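Local coordinates for protein histone-lysine N-methyltransferase SETMAR (Homo sapiens, PDB 3K9J) that methylates histone H3, acts in DNA double-strand break repair, and binds DNA through its mariner transposase-derived domain, the part described here, at residues Leu174-Tyr179 with Thr218-Leu223; Lys183-Phe188 with Asn202-Phe207; Met87-Trp92 with Glu112-Glu117; Gly96-Ser101 with Asp119-Lys124. The protein carries 3 engineered substitutions. All coordinates share one frame; numbering follows the deposited sequence.

Contact 1 (Leu174-Tyr179 with Thr218-Leu223); sequences LLPTNY and TGINQL
Gly219 gives its carbonyl oxygen to the hydroxyl of Tyr179: OH donates to O over 2.7 Å, almost head-on to the carbonyl (C=O...donor angle 167°). The backbones come close here, with the CA atoms of Pro176 and Gly219 5.6 Å apart, and a glycine adds no side chain between them. The phenol reaches across because its CG sits between the backbone N and the carbonyl carbon (chi1 73°), which also sets one ring face, toward its rim, over CA of Pro176 in the same segment. A phenylalanine in place of Tyr179 would probably leave the Gly219 carbonyl without this buried donor and the two segments without the hydrogen bond that joins them. One residue on, Ile220 brings CD1 to within 4.2 Å of Pro176 CG. Proline fits here as the first helical residue after the N-cap Leu175, where its missing N-H costs little. This is the start of helix 176-189 of the RNase H-like DDE transposase fold; Asn178 on it hydrogen-bonds the magnesium ligand Asp51, and is probably the asparagine that replaces the last acidic residue of the active site. Gln222 runs past the phenol in the opposite direction, its OE1 near the ring plane and 4.0 Å from Tyr179 CE2. Last comes Leu223, crossing both partners at about a right angle: its branch CD2 lies 3.5 Å from Tyr179 OH and 3.8 Å from Pro176 CG.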
# COMPACT_ATOMS: atom_id res chain seq x y z
N LEU B 174 -5.34 -12.08 6.53
CA LEU B 174 -4.48 -11.85 5.37
C LEU B 174 -2.98 -11.91 5.73
O LEU B 174 -2.12 -11.57 4.92
CB LEU B 174 -4.81 -10.48 4.74
CG LEU B 174 -5.78 -10.34 3.57
CD1 LEU B 174 -6.71 -11.52 3.40
CD2 LEU B 174 -6.54 -9.00 3.61
N LEU B 175 -2.67 -12.35 6.94
CA LEU B 175 -1.28 -12.47 7.38
C LEU B 175 -0.99 -13.93 7.61
O LEU B 175 -1.52 -14.53 8.54
CB LEU B 175 -1.04 -11.67 8.67
CG LEU B 175 -1.19 -10.15 8.61
CD1 LEU B 175 -1.24 -9.56 10.00
CD2 LEU B 175 -0.05 -9.52 7.78
N PRO B 176 -0.15 -14.52 6.75
CA PRO B 176 0.10 -15.97 6.75
C PRO B 176 0.64 -16.51 8.09
O PRO B 176 0.34 -17.65 8.45
CB PRO B 176 1.16 -16.14 5.66
CG PRO B 176 0.93 -14.97 4.72
CD PRO B 176 0.51 -13.84 5.62
N THR B 177 1.43 -15.72 8.80
CA THR B 177 1.90 -16.19 10.11
C THR B 177 0.71 -16.44 11.04
O THR B 177 0.72 -17.37 11.85
CB THR B 177 2.88 -15.21 10.75
OG1 THR B 177 4.02 -15.08 9.89
CG2 THR B 177 3.32 -15.74 12.09
N ASN B 178 -0.32 -15.61 10.91
CA ASN B 178 -1.51 -15.72 11.74
C ASN B 178 -2.52 -16.75 11.25
O ASN B 178 -2.97 -17.58 12.04
CB ASN B 178 -2.19 -14.36 11.88
CG ASN B 178 -1.32 -13.37 12.60
OD1 ASN B 178 -0.94 -12.35 12.03
ND2 ASN B 178 -0.98 -13.67 13.85
N TYR B 179 -2.89 -16.70 9.97
CA TYR B 179 -3.88 -17.62 9.46
C TYR B 179 -3.34 -19.03 9.21
O TYR B 179 -4.10 -19.98 9.14
CB TYR B 179 -4.62 -17.05 8.23
CG TYR B 179 -3.85 -16.99 6.92
CD1 TYR B 179 -3.55 -15.76 6.33
CD2 TYR B 179 -3.49 -18.15 6.23
CE1 TYR B 179 -2.88 -15.68 5.11
CE2 TYR B 179 -2.82 -18.08 5.01
CZ TYR B 179 -2.51 -16.84 4.47
OH TYR B 179 -1.85 -16.74 3.28
N THR B 218 2.99 -23.45 1.35
CA THR B 218 1.52 -23.49 1.32
C THR B 218 0.89 -22.26 1.96
O THR B 218 -0.11 -21.72 1.44
CB THR B 218 0.96 -24.75 2.00
OG1 THR B 218 1.39 -25.90 1.27
CG2 THR B 218 -0.57 -24.71 2.01
N GLY B 219 1.46 -21.80 3.07
CA GLY B 219 0.99 -20.60 3.74
C GLY B 219 1.01 -19.37 2.84
O GLY B 219 0.07 -18.57 2.80
N ILE B 220 2.10 -19.21 2.11
CA ILE B 220 2.24 -18.07 1.21
C ILE B 220 1.37 -18.23 -0.04
O ILE B 220 0.67 -17.30 -0.46
CB ILE B 220 3.71 -17.92 0.75
CG1 ILE B 220 4.64 -17.63 1.94
CG2 ILE B 220 3.83 -16.86 -0.36
CD1 ILE B 220 4.35 -16.36 2.67
N ASN B 221 1.41 -19.40 -0.66
CA ASN B 221 0.71 -19.50 -1.94
C ASN B 221 -0.80 -19.42 -1.79
O ASN B 221 -1.50 -19.09 -2.75
CB ASN B 221 1.23 -20.65 -2.81
CG ASN B 221 0.36 -21.86 -2.78
OD1 ASN B 221 0.54 -22.75 -1.95
ND2 ASN B 221 -0.58 -21.94 -3.74
N GLN B 222 -1.27 -19.63 -0.56
CA GLN B 222 -2.66 -19.38 -0.17
C GLN B 222 -3.14 -17.93 -0.22
O GLN B 222 -4.35 -17.67 -0.18
CB GLN B 222 -2.89 -19.86 1.26
CG GLN B 222 -3.69 -21.14 1.40
CD GLN B 222 -4.23 -21.29 2.80
OE1 GLN B 222 -3.52 -21.74 3.69
NE2 GLN B 222 -5.50 -20.89 3.01
N LEU B 223 -2.22 -16.97 -0.28
CA LEU B 223 -2.60 -15.55 -0.25
C LEU B 223 -3.57 -15.12 -1.35
O LEU B 223 -4.47 -14.32 -1.12
CB LEU B 223 -1.34 -14.66 -0.36
CG LEU B 223 -0.52 -14.49 0.92
CD1 LEU B 223 0.85 -13.88 0.62
CD2 LEU B 223 -1.27 -13.63 1.90

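Contact 2 (Lys183-Phe188 with Asn202-Phe207); sequences KHLNNF and NAFQEF
Phe207 drives its ring between Leu185 and Phe188, each of which meets it differently. Leu185 comes over a face: its CA stands 3.8 Å from the ring centroid and only 18° off the normal, a CH-pi contact, while its CD1 lies 3.6 Å from Phe207 CD2. Phe188 slides past in the opposite direction, the two rings inclined at 45° in an oblique pairing with centroids 5.3 Å apart. It offers its own face in return, for Phe207 CB sits above the centre of the Phe188 ring in a second CH-pi contact. With CG anti to N (chi1 178°), Phe207 stretches far enough for its CZ to reach Leu185 N at 3.5 Å. An alanine at Phe207 would keep the CB over the Phe188 ring but is likely to open a gap between the helices, leaving Leu185 CA and CD1 and Phe188 CB without the ring they rest on. The other leucine branch, CD2, meets the edge of the Phe204 ring, 3.7 Å from CD1. Flat, rigid phenylalanines thus bridge axes 10.6 Å apart. Leu185 and Phe204 also touch strand 47-56, so this is the packing of two consecutive helices, 176-189 and 197-210, against one face of the central sheet of an RNase H-like fold.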
# COMPACT_ATOMS: atom_id res chain seq x y z
N LYS B 183 -1.90 -20.83 13.46
CA LYS B 183 -3.07 -21.70 13.53
C LYS B 183 -2.66 -23.14 13.84
O LYS B 183 -3.15 -23.76 14.80
CB LYS B 183 -3.88 -21.67 12.22
CG LYS B 183 -5.09 -22.61 12.30
CD LYS B 183 -5.97 -22.54 11.07
CE LYS B 183 -5.47 -23.47 9.98
NZ LYS B 183 -6.45 -23.58 8.84
N HIS B 184 -1.75 -23.68 13.04
CA HIS B 184 -1.29 -25.04 13.27
C HIS B 184 -0.50 -25.19 14.58
O HIS B 184 -0.61 -26.22 15.28
CB HIS B 184 -0.51 -25.55 12.05
CG HIS B 184 -1.38 -25.72 10.84
ND1 HIS B 184 -2.38 -26.66 10.78
CD2 HIS B 184 -1.44 -25.03 9.67
CE1 HIS B 184 -3.01 -26.57 9.62
NE2 HIS B 184 -2.45 -25.59 8.93
N LEU B 185 0.27 -24.16 14.93
CA LEU B 185 1.02 -24.19 16.19
C LEU B 185 0.08 -24.30 17.37
O LEU B 185 0.30 -25.10 18.29
CB LEU B 185 1.90 -22.94 16.35
CG LEU B 185 2.49 -22.78 17.75
CD1 LEU B 185 3.40 -23.96 18.06
CD2 LEU B 185 3.25 -21.46 17.89
N ASN B 186 -0.95 -23.46 17.37
CA ASN B 186 -1.98 -23.49 18.39
C ASN B 186 -2.63 -24.87 18.55
O ASN B 186 -2.88 -25.32 19.68
CB ASN B 186 -3.05 -22.43 18.09
CG ASN B 186 -2.63 -21.04 18.51
OD1 ASN B 186 -1.71 -20.88 19.31
ND2 ASN B 186 -3.31 -20.02 17.98
N ASN B 187 -2.91 -25.53 17.43
CA ASN B 187 -3.42 -26.90 17.49
C ASN B 187 -2.41 -27.86 18.12
O ASN B 187 -2.77 -28.76 18.87
CB ASN B 187 -3.81 -27.41 16.09
CG ASN B 187 -5.01 -26.69 15.51
OD1 ASN B 187 -5.70 -25.94 16.19
ND2 ASN B 187 -5.25 -26.91 14.21
N PHE B 188 -1.13 -27.65 17.81
CA PHE B 188 -0.04 -28.46 18.37
C PHE B 188 0.14 -28.22 19.87
O PHE B 188 0.53 -29.13 20.61
CB PHE B 188 1.25 -28.16 17.60
CG PHE B 188 2.52 -28.63 18.27
CD1 PHE B 188 3.10 -29.83 17.93
CD2 PHE B 188 3.17 -27.82 19.20
CE1 PHE B 188 4.29 -30.24 18.52
CE2 PHE B 188 4.34 -28.22 19.80
CZ PHE B 188 4.91 -29.43 19.45
N ASN B 202 11.22 -25.03 23.92
CA ASN B 202 11.52 -26.28 23.25
C ASN B 202 10.34 -26.83 22.46
O ASN B 202 10.52 -27.54 21.48
CB ASN B 202 11.93 -27.34 24.28
CG ASN B 202 13.24 -27.02 24.96
OD1 ASN B 202 13.89 -26.02 24.65
ND2 ASN B 202 13.64 -27.88 25.89
N ALA B 203 9.13 -26.54 22.93
CA ALA B 203 7.94 -27.01 22.22
C ALA B 203 7.77 -26.19 20.94
O ALA B 203 7.52 -26.74 19.86
CB ALA B 203 6.71 -26.86 23.09
N PHE B 204 7.91 -24.88 21.06
CA PHE B 204 7.82 -24.01 19.89
C PHE B 204 8.84 -24.45 18.86
O PHE B 204 8.52 -24.67 17.69
CB PHE B 204 8.03 -22.55 20.27
CG PHE B 204 8.04 -21.62 19.09
CD1 PHE B 204 6.84 -21.13 18.58
CD2 PHE B 204 9.23 -21.26 18.49
CE1 PHE B 204 6.85 -20.27 17.48
CE2 PHE B 204 9.23 -20.40 17.40
CZ PHE B 204 8.04 -19.91 16.90
N GLN B 205 10.06 -24.61 19.33
CA GLN B 205 11.15 -25.00 18.47
C GLN B 205 10.83 -26.31 17.76
O GLN B 205 10.96 -26.41 16.54
CB GLN B 205 12.43 -25.14 19.30
CG GLN B 205 13.64 -25.53 18.48
CD GLN B 205 14.90 -25.60 19.32
OE1 GLN B 205 14.85 -25.61 20.55
NE2 GLN B 205 16.04 -25.64 18.65
N GLU B 206 10.42 -27.31 18.54
CA GLU B 206 10.07 -28.62 18.00
C GLU B 206 9.09 -28.45 16.83
O GLU B 206 9.36 -28.92 15.73
CB GLU B 206 9.44 -29.49 19.08
CG GLU B 206 9.04 -30.87 18.61
CD GLU B 206 8.45 -31.71 19.73
OE1 GLU B 206 8.58 -31.33 20.91
OE2 GLU B 206 7.85 -32.76 19.42
N PHE B 207 7.98 -27.77 17.08
CA PHE B 207 7.00 -27.49 16.02
C PHE B 207 7.56 -26.83 14.75
O PHE B 207 7.45 -27.39 13.67
CB PHE B 207 5.85 -26.63 16.53
CG PHE B 207 4.84 -26.29 15.46
CD1 PHE B 207 3.94 -27.24 15.02
CD2 PHE B 207 4.82 -25.04 14.88
CE1 PHE B 207 3.02 -26.95 14.02
CE2 PHE B 207 3.92 -24.74 13.89
CZ PHE B 207 3.01 -25.70 13.46

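Contact 3 (Met87-Trp92 with Glu112-Glu117); sequences MVTIWW and EKYAQE
Trp91 meets Tyr114 and Glu117 with different parts of its indole. Its CB points from the strand toward the helix, and with CG anti to the carbonyl carbon (chi1 -54°) the ring extends into the space between them. On the five-membered ring, NE1 comes 3.7 Å from Glu117 OE1, which lies near the indole plane. The separation is too long for a hydrogen bond, and NE1 is buried with no partner in the model; OE1 is instead bonded to Ser101 OG of the neighbouring strand. The glutamate chain, bent at chi2, also brings OE1 to 4.0 Å from Thr89 CB. Strand 85-93 belongs to the central sheet of the RNase H-like transposase domain, and helix 111-128 is the first helix after its three antiparallel strands, packed on the face to which Thr89 and Trp91 point. Further out, the six-membered ring meets the phenol: CZ2 is 3.5 Å from Tyr114 CE1, and at the far end CH2 lies 3.3 Å from Tyr114 OH and 3.5 Å from Tyr114 CZ. The two rings are inclined at 31°, an oblique pairing with centroids 5.2 Å apart. A broad indole suits the gap of 11.3 Å between the strand and helix axes, and tyrosine adds a polar end: its OH is hydrogen-bonded to Arg146, while its ring meets His148 edge-to-face.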
# COMPACT_ATOMS: atom_id res chain seq x y z
N MET B 87 7.82 -13.85 24.75
CA MET B 87 7.44 -13.52 23.39
C MET B 87 8.42 -14.11 22.40
O MET B 87 9.63 -14.01 22.60
CB MET B 87 7.39 -12.01 23.21
CG MET B 87 7.02 -11.60 21.78
SD MET B 87 6.58 -9.87 21.71
CE MET B 87 4.84 -10.00 22.10
N VAL B 88 7.91 -14.72 21.33
CA VAL B 88 8.79 -15.23 20.29
C VAL B 88 8.50 -14.44 19.01
O VAL B 88 7.38 -14.01 18.80
CB VAL B 88 8.55 -16.74 20.05
CG1 VAL B 88 7.14 -16.99 19.55
CG2 VAL B 88 9.59 -17.31 19.08
N THR B 89 9.52 -14.19 18.20
CA THR B 89 9.30 -13.59 16.87
C THR B 89 9.75 -14.60 15.84
O THR B 89 10.77 -15.27 16.03
CB THR B 89 10.08 -12.29 16.69
OG1 THR B 89 9.76 -11.40 17.77
CG2 THR B 89 9.72 -11.62 15.37
N ILE B 90 8.98 -14.75 14.75
CA ILE B 90 9.31 -15.72 13.73
C ILE B 90 9.28 -15.02 12.37
O ILE B 90 8.40 -14.19 12.12
CB ILE B 90 8.36 -16.96 13.75
CG1 ILE B 90 8.77 -18.00 12.70
CG2 ILE B 90 6.91 -16.55 13.55
CD1 ILE B 90 8.00 -19.32 12.79
N TRP B 91 10.27 -15.33 11.53
CA TRP B 91 10.37 -14.78 10.18
C TRP B 91 10.50 -15.95 9.25
O TRP B 91 11.27 -16.87 9.52
CB TRP B 91 11.62 -13.91 10.05
CG TRP B 91 11.71 -12.82 11.09
CD1 TRP B 91 12.01 -12.97 12.42
CD2 TRP B 91 11.51 -11.42 10.88
NE1 TRP B 91 12.00 -11.75 13.04
CE2 TRP B 91 11.70 -10.78 12.12
CE3 TRP B 91 11.20 -10.65 9.76
CZ2 TRP B 91 11.58 -9.40 12.27
CZ3 TRP B 91 11.08 -9.28 9.91
CH2 TRP B 91 11.26 -8.67 11.16
N TRP B 92 9.78 -15.93 8.13
CA TRP B 92 9.85 -17.07 7.23
C TRP B 92 9.43 -16.65 5.82
O TRP B 92 8.91 -15.57 5.63
CB TRP B 92 8.96 -18.20 7.76
CG TRP B 92 7.55 -17.83 7.99
CD1 TRP B 92 7.03 -17.15 9.05
CD2 TRP B 92 6.45 -18.11 7.12
NE1 TRP B 92 5.67 -17.01 8.91
CE2 TRP B 92 5.29 -17.58 7.72
CE3 TRP B 92 6.33 -18.76 5.89
CZ2 TRP B 92 4.04 -17.69 7.15
CZ3 TRP B 92 5.07 -18.87 5.31
CH2 TRP B 92 3.95 -18.34 5.94
N GLU B 112 13.61 -0.29 18.47
CA GLU B 112 15.06 -0.44 18.43
C GLU B 112 15.51 -1.91 18.42
O GLU B 112 16.47 -2.27 17.74
CB GLU B 112 15.70 0.29 19.61
CG GLU B 112 15.46 1.79 19.62
CD GLU B 112 14.02 2.19 19.95
OE1 GLU B 112 13.24 1.33 20.42
OE2 GLU B 112 13.67 3.37 19.74
N LYS B 113 14.82 -2.76 19.16
CA LYS B 113 15.17 -4.17 19.21
C LYS B 113 14.67 -4.96 17.99
O LYS B 113 15.35 -5.86 17.51
CB LYS B 113 14.69 -4.81 20.52
CG LYS B 113 15.47 -4.32 21.74
CD LYS B 113 15.13 -5.10 23.00
CE LYS B 113 13.95 -4.51 23.74
NZ LYS B 113 13.81 -5.13 25.08
N TYR B 114 13.49 -4.60 17.50
CA TYR B 114 12.97 -5.16 16.27
C TYR B 114 13.93 -4.88 15.11
O TYR B 114 14.20 -5.75 14.27
CB TYR B 114 11.58 -4.59 15.99
CG TYR B 114 10.75 -5.32 14.96
CD1 TYR B 114 10.31 -6.63 15.17
CD2 TYR B 114 10.38 -4.69 13.78
CE1 TYR B 114 9.54 -7.29 14.21
CE2 TYR B 114 9.61 -5.33 12.83
CZ TYR B 114 9.19 -6.63 13.05
OH TYR B 114 8.43 -7.24 12.08
N ALA B 115 14.48 -3.66 15.07
CA ALA B 115 15.46 -3.32 14.04
C ALA B 115 16.66 -4.25 14.11
O ALA B 115 17.20 -4.67 13.09
CB ALA B 115 15.89 -1.87 14.16
N GLN B 116 17.08 -4.59 15.33
CA GLN B 116 18.21 -5.51 15.52
C GLN B 116 17.87 -6.92 15.04
O GLN B 116 18.72 -7.62 14.50
CB GLN B 116 18.62 -5.54 16.99
CG GLN B 116 19.02 -4.18 17.52
CD GLN B 116 19.56 -4.24 18.94
OE1 GLN B 116 20.02 -3.23 19.48
NE2 GLN B 116 19.51 -5.43 19.55
N GLU B 117 16.62 -7.32 15.26
CA GLU B 117 16.12 -8.61 14.79
C GLU B 117 16.13 -8.71 13.26
O GLU B 117 16.55 -9.72 12.68
CB GLU B 117 14.71 -8.83 15.33
CG GLU B 117 14.69 -9.44 16.71
CD GLU B 117 14.89 -10.94 16.65
OE1 GLU B 117 13.95 -11.65 16.19
OE2 GLU B 117 15.99 -11.41 17.04

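Contact 4 (Gly96-Ser101 with Asp119-Lys124); sequences GLIHYS and DEMNQK
A classic beta bulge, in which Ile98 and His99 both face Trp91 of the adjoining strand, turns these two consecutive side chains toward Met121 and Lys124 of the helix. The bulge lies in strand 96-102, the outermost strand at one end of the RNase H-like sheet within the chain, and helix 111-128 runs back across it at 150°, the short axes coming within 7.4 Å. Ile98 works through its CG2 branch, which is anti to the backbone N and lies 3.6 Å from Met121 O and 3.9 Å from Met121 CG. A beta-branched residue suits this place, since its CG2 methyl can lean on the helix backbone while the CG1 arm takes a separate direction, anti to the carbonyl carbon. Met121, bent at chi2 and chi3, carries its sulfur end away from the strand and lays its side chain on Trp91. Lys124 is the long partner: its extended chain passes Ile98 O with CD 3.4 Å away, and its CD also lies 3.8 Å from His99 CB, so its methylenes do the packing. The modelled ammonium is implausibly close to the imidazole, and its exact position is doubtful. One face of the His99 ring is turned to the helix backbone, with Met121 N above the plane and offset toward the rim, and the ring also meets the indole of Trp91 at about 35°. A flat imidazole suits this place, where one ring face can lie against the helix backbone. The Glu120 side chain crosses that of His99 at about a right angle; its carboxylate makes no contact with the imidazole, and the touch is made by the aliphatic CG, 3.4 Å from His99 NE2.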
# COMPACT_ATOMS: atom_id res chain seq x y z
N GLY B 96 10.85 -21.30 3.45
CA GLY B 96 10.98 -21.97 4.74
C GLY B 96 11.25 -21.03 5.90
O GLY B 96 11.17 -19.81 5.77
N LEU B 97 11.57 -21.61 7.05
CA LEU B 97 11.87 -20.85 8.25
C LEU B 97 13.15 -20.03 8.06
O LEU B 97 14.16 -20.54 7.57
CB LEU B 97 12.02 -21.82 9.44
CG LEU B 97 12.20 -21.27 10.85
CD1 LEU B 97 11.07 -20.31 11.20
CD2 LEU B 97 12.29 -22.43 11.87
N ILE B 98 13.13 -18.75 8.40
CA ILE B 98 14.36 -17.98 8.28
C ILE B 98 15.03 -17.78 9.64
O ILE B 98 16.24 -18.00 9.78
CB ILE B 98 14.16 -16.62 7.57
CG1 ILE B 98 13.58 -16.83 6.17
CG2 ILE B 98 15.49 -15.84 7.50
CD1 ILE B 98 12.97 -15.56 5.58
N HIS B 99 14.24 -17.41 10.64
CA HIS B 99 14.81 -16.99 11.92
C HIS B 99 13.69 -16.86 12.93
O HIS B 99 12.58 -16.50 12.57
CB HIS B 99 15.51 -15.63 11.72
CG HIS B 99 15.96 -14.98 12.99
ND1 HIS B 99 15.42 -13.80 13.46
CD2 HIS B 99 16.93 -15.32 13.87
CE1 HIS B 99 16.02 -13.46 14.58
NE2 HIS B 99 16.94 -14.36 14.85
N TYR B 100 13.95 -17.21 14.18
CA TYR B 100 13.02 -16.88 15.25
C TYR B 100 13.85 -16.55 16.47
O TYR B 100 15.00 -16.94 16.55
CB TYR B 100 12.04 -18.02 15.54
CG TYR B 100 12.69 -19.32 15.94
CD1 TYR B 100 13.05 -20.26 14.98
CD2 TYR B 100 12.95 -19.62 17.26
CE1 TYR B 100 13.65 -21.44 15.33
CE2 TYR B 100 13.56 -20.81 17.63
CZ TYR B 100 13.90 -21.72 16.65
OH TYR B 100 14.50 -22.91 16.99
N SER B 101 13.29 -15.81 17.41
CA SER B 101 14.04 -15.53 18.63
C SER B 101 13.09 -15.27 19.78
O SER B 101 11.95 -14.85 19.59
CB SER B 101 14.97 -14.33 18.44
OG SER B 101 14.23 -13.12 18.41
N ASP B 119 18.07 -7.17 11.22
CA ASP B 119 19.46 -7.37 10.82
C ASP B 119 19.87 -8.84 10.90
O ASP B 119 20.46 -9.38 9.98
CB ASP B 119 20.42 -6.50 11.66
CG ASP B 119 20.99 -5.32 10.89
OD1 ASP B 119 21.16 -5.44 9.66
OD2 ASP B 119 21.31 -4.28 11.50
N GLU B 120 19.56 -9.48 12.02
CA GLU B 120 19.89 -10.90 12.20
C GLU B 120 19.17 -11.77 11.16
O GLU B 120 19.77 -12.66 10.55
CB GLU B 120 19.53 -11.35 13.62
CG GLU B 120 19.84 -12.81 13.91
CD GLU B 120 21.32 -13.06 14.16
OE1 GLU B 120 22.09 -12.07 14.21
OE2 GLU B 120 21.71 -14.24 14.31
N MET B 121 17.88 -11.51 10.96
CA MET B 121 17.07 -12.28 10.01
C MET B 121 17.64 -12.11 8.60
O MET B 121 17.78 -13.06 7.82
CB MET B 121 15.62 -11.79 10.05
CG MET B 121 14.71 -12.35 8.96
SD MET B 121 14.83 -11.49 7.37
CE MET B 121 14.14 -9.88 7.76
N ASN B 122 17.99 -10.87 8.29
CA ASN B 122 18.56 -10.54 7.00
C ASN B 122 19.88 -11.27 6.73
O ASN B 122 20.13 -11.71 5.61
CB ASN B 122 18.77 -9.03 6.87
CG ASN B 122 19.28 -8.64 5.51
OD1 ASN B 122 18.64 -8.91 4.49
ND2 ASN B 122 20.46 -8.02 5.48
N GLN B 123 20.73 -11.39 7.75
CA GLN B 123 21.98 -12.13 7.58
C GLN B 123 21.67 -13.58 7.25
O GLN B 123 22.31 -14.20 6.39
CB GLN B 123 22.84 -12.07 8.86
CG GLN B 123 23.51 -10.74 9.12
CD GLN B 123 24.32 -10.75 10.41
OE1 GLN B 123 24.00 -11.47 11.36
NE2 GLN B 123 25.39 -9.95 10.45
N LYS B 124 20.69 -14.13 7.95
CA LYS B 124 20.31 -15.51 7.73
C LYS B 124 19.70 -15.65 6.35
O LYS B 124 20.01 -16.59 5.63
CB LYS B 124 19.32 -15.97 8.81
CG LYS B 124 19.97 -16.08 10.17
CD LYS B 124 19.10 -16.78 11.18
CE LYS B 124 19.80 -16.81 12.55
NZ LYS B 124 18.90 -17.41 13.57

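The four contacts pack the two faces of one sheet. Contacts 3 and 4 share helix 111-128 on one face, their centres 9 Å apart, and are tied by Glu117 OE1 to Ser101 OG (2.7 Å) and by Trp91 N to His99 O (2.8 Å), both probable hydrogen bonds. Contacts 1 and 2 share helix 176-189 on the other face. They meet strand 87-92 where Thr177 OG1 lies 2.7 Å from Trp92 NE1 and Phe204 CE2 packs 3.5 Å from Val88 CG2. The magnesium ligand Asp51 lies on the sheet's strand 47-56: its side chain is about 7 Å from that of Thr89 in contact 3 and about 8 Å from that of Pro176 in contact 1, whereas contact 4 lies away from the site.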